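Local atomic coordinates of tumor necrosis factor ligand superfamily member 13 (Mus musculus, PDB entry 1U5X), a protein that acts as a homotrimeric cytokine of the tumor necrosis factor family, binding the receptors TACI and BCMA through the TNF domain described here. Residues V11-T16 with M27-L32; G42-V47 with I114-I119. All coordinates share one frame; numbering follows the deposited sequence.

Interaction 1: residues V11-T16 with M27-L32; sequences VPVNIT and MWQPVL
The extended side chain of Gln-29 passes over the CG1 methyl of Val-13 to reach Pro-12 O. Its CG stands between the backbone N and the carbonyl carbon (chi1 55°). At its end NE2 donates to Pro-12 O at 3.0 Å, coming in from above the carbonyl plane rather than within it, in a bent bond of 146°. The Val-13 methyl lies against CB, CG and CD of Gln-29. Across Gln-29 CG from that methyl, Val-11 CG2 rests on the same carbon and meets Val-31 CG1 at 3.6 Å, the two valines crossing at about a right angle. Trp-28 leaves on the opposite face, and its ring swings back so that CE3 lies 3.5 Å from Val-11 C, with Val-11 CA at the ring edge, in plane. Backbone bonds join the antiparallel strands: Val-11 and Gln-29 form a hydrogen-bonded pair, Val-13 N donates to Met-27 O at 2.8 Å, and Met-27 N donates to Asn-14 O. Both chains turn a corner here, at Val-13 and at Val-31, where Val-31 and Leu-32 together face His-9 in a classic beta bulge. This is a bent beta hairpin of the TNF jelly roll.

Interaction 2: residues G42-V47 with I114-I119; sequences GDIVRV and IITVKI
Ile-44 holds CG1 between its backbone N and carbonyl carbon, and a chi2 of 141°, off the usual staggered values, then swings CD1 toward Ile-114, whose CG2 stands anti to its own backbone N; Ile-44 CD1 and Ile-114 CG2 meet at 3.5 Å, tighter than usual for carbons. They belong to neighbouring antiparallel strands of the TNF jelly roll, 44-47 and 114-119, whose axes come within 4.6 Å. Val-45 and Ile-115 are the hydrogen-bonded pair: Val-45 N donates to Ile-115 O at 3.0 Å, and Ile-115 N returns an almost straight bond, 177°, to Val-45 O. On the face of Ile-44 and Ile-114, Thr-116 CG2 adds a methyl to Ile-44 CG2, and the bent Arg-46 side chain crosses Ile-114 obliquely, with NE 3.9 Å from Ile-114 CG1. That NE is buried here without a polar partner, although NH2 of the same guanidinium bonds to Gly-112 O. The other face looks into the sandwich: Val-45 CB and Ile-115 CB are 4.2 Å apart, both residues pack on Phe-137, and Val-47 CG2 touches Ile-115 CG1. On the Asp-43 side of Ile-44 the two chains part and two waters fill in. Water 1 is 2.7 Å from Asp-43 O and accepts from Val-117 N; water 2 lies between Asp-43 O and Val-117 O, 2.8 Å from the latter.

In the fold
Both contacts reach the same sheet, in which strands 24-34 and 114-119 are neighbours; their centres are about 11 Å apart. They meet where Trp-28 N probably hydrogen-bonds to Gly-42 O and Met-27 SD packs on the backbone of Gly-42 and Asp-43. Interaction 1 closes a local hairpin nearer the surface, where Val-13 and Val-31 are exposed and Leu-32 packs on Val-106 of a second subunit. Interaction 2 joins strands 67 residues apart, closer to the chain centre, with one face in the hydrophobic core. A side-chain amide adds to the backbone bonding in interaction 1; in interaction 2 water does.

Interaction 1: residues V11-T16 with M27-L32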
# COMPACT_ATOMS: atom_id res chain seq x y z
N VAL A 11 -11.29 -10.42 -6.36
CA VAL A 11 -11.22 -9.63 -7.58
C VAL A 11 -12.62 -9.42 -8.14
O VAL A 11 -13.58 -10.06 -7.69
CB VAL A 11 -10.31 -10.31 -8.62
CG1 VAL A 11 -8.90 -10.47 -8.04
CG2 VAL A 11 -10.87 -11.63 -9.06
N PRO A 12 -12.80 -8.50 -9.09
CA PRO A 12 -14.14 -8.24 -9.60
C PRO A 12 -14.76 -9.36 -10.45
O PRO A 12 -14.09 -10.07 -11.20
CB PRO A 12 -13.96 -6.99 -10.46
CG PRO A 12 -12.64 -6.37 -10.00
CD PRO A 12 -11.81 -7.59 -9.70
N VAL A 13 -16.08 -9.45 -10.34
CA VAL A 13 -16.87 -10.23 -11.28
C VAL A 13 -17.62 -9.27 -12.22
O VAL A 13 -17.76 -9.52 -13.42
CB VAL A 13 -17.85 -11.22 -10.58
CG1 VAL A 13 -17.17 -12.02 -9.56
CG2 VAL A 13 -19.04 -10.54 -9.98
N ASN A 14 -18.14 -8.19 -11.65
CA ASN A 14 -18.76 -7.10 -12.42
C ASN A 14 -18.92 -5.86 -11.54
O ASN A 14 -18.77 -5.91 -10.32
CB ASN A 14 -20.10 -7.50 -13.06
CG ASN A 14 -21.24 -7.60 -12.06
OD1 ASN A 14 -21.17 -8.38 -11.13
ND2 ASN A 14 -22.31 -6.85 -12.29
N ILE A 15 -19.22 -4.76 -12.19
CA ILE A 15 -19.34 -3.48 -11.53
C ILE A 15 -20.81 -3.06 -11.59
O ILE A 15 -21.37 -2.97 -12.68
CB ILE A 15 -18.43 -2.49 -12.27
CG1 ILE A 15 -16.96 -2.85 -11.99
CG2 ILE A 15 -18.72 -1.06 -11.88
CD1 ILE A 15 -16.07 -2.60 -13.15
N THR A 16 -21.43 -2.85 -10.42
CA THR A 16 -22.83 -2.40 -10.34
C THR A 16 -22.91 -0.94 -9.94
O THR A 16 -22.26 -0.51 -9.00
CB THR A 16 -23.66 -3.25 -9.33
OG1 THR A 16 -23.14 -3.13 -8.00
CG2 THR A 16 -23.58 -4.74 -9.64
N MET A 27 -19.03 -6.36 -7.44
CA MET A 27 -19.33 -7.73 -7.06
C MET A 27 -18.00 -8.50 -7.01
O MET A 27 -17.27 -8.50 -8.00
CB MET A 27 -20.28 -8.34 -8.07
CG MET A 27 -21.60 -7.61 -8.14
SD MET A 27 -22.55 -7.94 -6.69
CE MET A 27 -23.47 -9.41 -7.20
N TRP A 28 -17.69 -9.12 -5.88
CA TRP A 28 -16.37 -9.75 -5.63
C TRP A 28 -16.44 -11.29 -5.74
O TRP A 28 -17.48 -11.90 -5.44
CB TRP A 28 -15.85 -9.38 -4.25
CG TRP A 28 -15.62 -7.91 -4.03
CD1 TRP A 28 -16.42 -7.05 -3.35
CD2 TRP A 28 -14.54 -7.12 -4.55
NE1 TRP A 28 -15.90 -5.78 -3.39
CE2 TRP A 28 -14.76 -5.78 -4.14
CE3 TRP A 28 -13.42 -7.39 -5.36
CZ2 TRP A 28 -13.90 -4.74 -4.47
CZ3 TRP A 28 -12.56 -6.35 -5.69
CH2 TRP A 28 -12.81 -5.04 -5.24
N GLN A 29 -15.34 -11.89 -6.19
CA GLN A 29 -15.18 -13.34 -6.22
C GLN A 29 -13.80 -13.67 -5.62
O GLN A 29 -12.81 -12.96 -5.88
CB GLN A 29 -15.26 -13.90 -7.65
CG GLN A 29 -14.27 -13.28 -8.65
CD GLN A 29 -14.35 -13.86 -10.04
OE1 GLN A 29 -14.72 -15.02 -10.20
NE2 GLN A 29 -14.02 -13.06 -11.06
N PRO A 30 -13.72 -14.69 -4.78
CA PRO A 30 -12.42 -15.11 -4.24
C PRO A 30 -11.53 -15.79 -5.25
O PRO A 30 -12.00 -16.66 -6.01
CB PRO A 30 -12.79 -16.08 -3.12
CG PRO A 30 -14.12 -16.59 -3.51
CD PRO A 30 -14.82 -15.50 -4.23
N VAL A 31 -10.25 -15.41 -5.26
CA VAL A 31 -9.25 -16.18 -6.00
C VAL A 31 -8.20 -16.86 -5.10
O VAL A 31 -7.49 -17.75 -5.56
CB VAL A 31 -8.59 -15.33 -7.12
CG1 VAL A 31 -9.62 -14.90 -8.16
CG2 VAL A 31 -7.87 -14.16 -6.57
N LEU A 32 -8.12 -16.44 -3.84
CA LEU A 32 -7.25 -17.06 -2.85
C LEU A 32 -7.92 -17.04 -1.50
O LEU A 32 -8.35 -15.99 -1.04
CB LEU A 32 -5.91 -16.31 -2.72
CG LEU A 32 -4.92 -16.86 -1.69
CD1 LEU A 32 -4.53 -18.28 -1.95
CD2 LEU A 32 -3.68 -15.98 -1.63

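Interaction 2: residues G42-V47 with I114-I119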
# COMPACT_ATOMS: atom_id res chain seq x y z
N GLY A 42 -21.24 -11.35 -2.78
CA GLY A 42 -21.59 -10.40 -3.83
C GLY A 42 -20.80 -9.12 -3.69
O GLY A 42 -19.60 -9.11 -3.91
N ASP A 43 -21.46 -8.04 -3.29
CA ASP A 43 -20.73 -6.75 -3.20
C ASP A 43 -20.21 -6.40 -1.79
O ASP A 43 -19.57 -5.37 -1.63
CB ASP A 43 -21.52 -5.57 -3.82
CG ASP A 43 -22.76 -5.20 -3.06
OD1 ASP A 43 -23.01 -5.72 -1.95
OD2 ASP A 43 -23.59 -4.39 -3.53
N ILE A 44 -20.43 -7.29 -0.82
CA ILE A 44 -19.89 -7.12 0.54
C ILE A 44 -19.12 -8.34 0.99
O ILE A 44 -19.16 -9.38 0.35
CB ILE A 44 -21.02 -6.84 1.55
CG1 ILE A 44 -22.03 -7.98 1.53
CG2 ILE A 44 -21.69 -5.54 1.25
CD1 ILE A 44 -22.59 -8.38 2.87
N VAL A 45 -18.39 -8.18 2.08
CA VAL A 45 -17.66 -9.28 2.71
C VAL A 45 -18.15 -9.40 4.16
O VAL A 45 -18.23 -8.42 4.89
CB VAL A 45 -16.13 -9.07 2.68
CG1 VAL A 45 -15.45 -10.28 3.26
CG2 VAL A 45 -15.65 -8.83 1.26
N ARG A 46 -18.54 -10.61 4.55
CA ARG A 46 -18.99 -10.85 5.90
C ARG A 46 -17.81 -11.31 6.73
O ARG A 46 -16.97 -12.08 6.26
CB ARG A 46 -20.09 -11.89 5.92
CG ARG A 46 -21.33 -11.38 5.15
CD ARG A 46 -22.60 -11.40 5.85
NE ARG A 46 -22.66 -10.87 7.21
CZ ARG A 46 -23.74 -11.01 7.98
NH1 ARG A 46 -24.80 -11.63 7.48
NH2 ARG A 46 -23.80 -10.53 9.22
N VAL A 47 -17.76 -10.86 7.98
CA VAL A 47 -16.73 -11.29 8.92
C VAL A 47 -17.38 -12.22 9.91
O VAL A 47 -18.34 -11.85 10.58
CB VAL A 47 -16.11 -10.09 9.67
CG1 VAL A 47 -15.10 -10.57 10.71
CG2 VAL A 47 -15.46 -9.12 8.72
N ILE A 114 -20.08 -6.40 8.44
CA ILE A 114 -20.15 -6.35 6.98
C ILE A 114 -19.13 -5.31 6.47
O ILE A 114 -19.18 -4.18 6.92
CB ILE A 114 -21.57 -5.96 6.53
CG1 ILE A 114 -22.59 -7.02 6.95
CG2 ILE A 114 -21.63 -5.82 5.01
CD1 ILE A 114 -24.01 -6.55 6.79
N ILE A 115 -18.22 -5.71 5.59
CA ILE A 115 -17.25 -4.82 4.96
C ILE A 115 -17.75 -4.39 3.58
O ILE A 115 -18.13 -5.24 2.77
CB ILE A 115 -15.87 -5.52 4.85
CG1 ILE A 115 -15.45 -6.13 6.19
CG2 ILE A 115 -14.79 -4.56 4.29
CD1 ILE A 115 -15.41 -5.15 7.33
N THR A 116 -17.75 -3.07 3.32
CA THR A 116 -18.21 -2.50 2.07
C THR A 116 -17.07 -1.76 1.38
O THR A 116 -16.21 -1.18 2.06
CB THR A 116 -19.36 -1.51 2.27
OG1 THR A 116 -19.04 -0.53 3.28
CG2 THR A 116 -20.63 -2.19 2.79
N VAL A 117 -17.03 -1.81 0.05
CA VAL A 117 -16.11 -0.96 -0.74
C VAL A 117 -16.98 -0.19 -1.70
O VAL A 117 -17.64 -0.79 -2.56
CB VAL A 117 -15.03 -1.79 -1.48
CG1 VAL A 117 -14.09 -0.89 -2.27
CG2 VAL A 117 -14.22 -2.61 -0.52
N LYS A 118 -17.08 1.13 -1.51
CA LYS A 118 -17.97 1.97 -2.32
C LYS A 118 -17.18 3.08 -3.00
O LYS A 118 -16.24 3.65 -2.41
CB LYS A 118 -19.09 2.60 -1.45
CG LYS A 118 -20.02 1.57 -0.83
CD LYS A 118 -21.13 2.22 0.02
CE LYS A 118 -22.29 1.28 0.20
NZ LYS A 118 -23.39 1.89 0.99
N ILE A 119 -17.54 3.34 -4.25
CA ILE A 119 -17.07 4.49 -5.01
C ILE A 119 -18.22 5.49 -5.15
O ILE A 119 -19.23 5.17 -5.76
CB ILE A 119 -16.53 4.04 -6.40
CG1 ILE A 119 -15.28 3.18 -6.25
CG2 ILE A 119 -16.17 5.26 -7.24
CD1 ILE A 119 -15.46 1.73 -5.85
O HOH W 1 -19.68 -2.82 -0.68
O HOH W 2 -17.87 -3.50 -3.32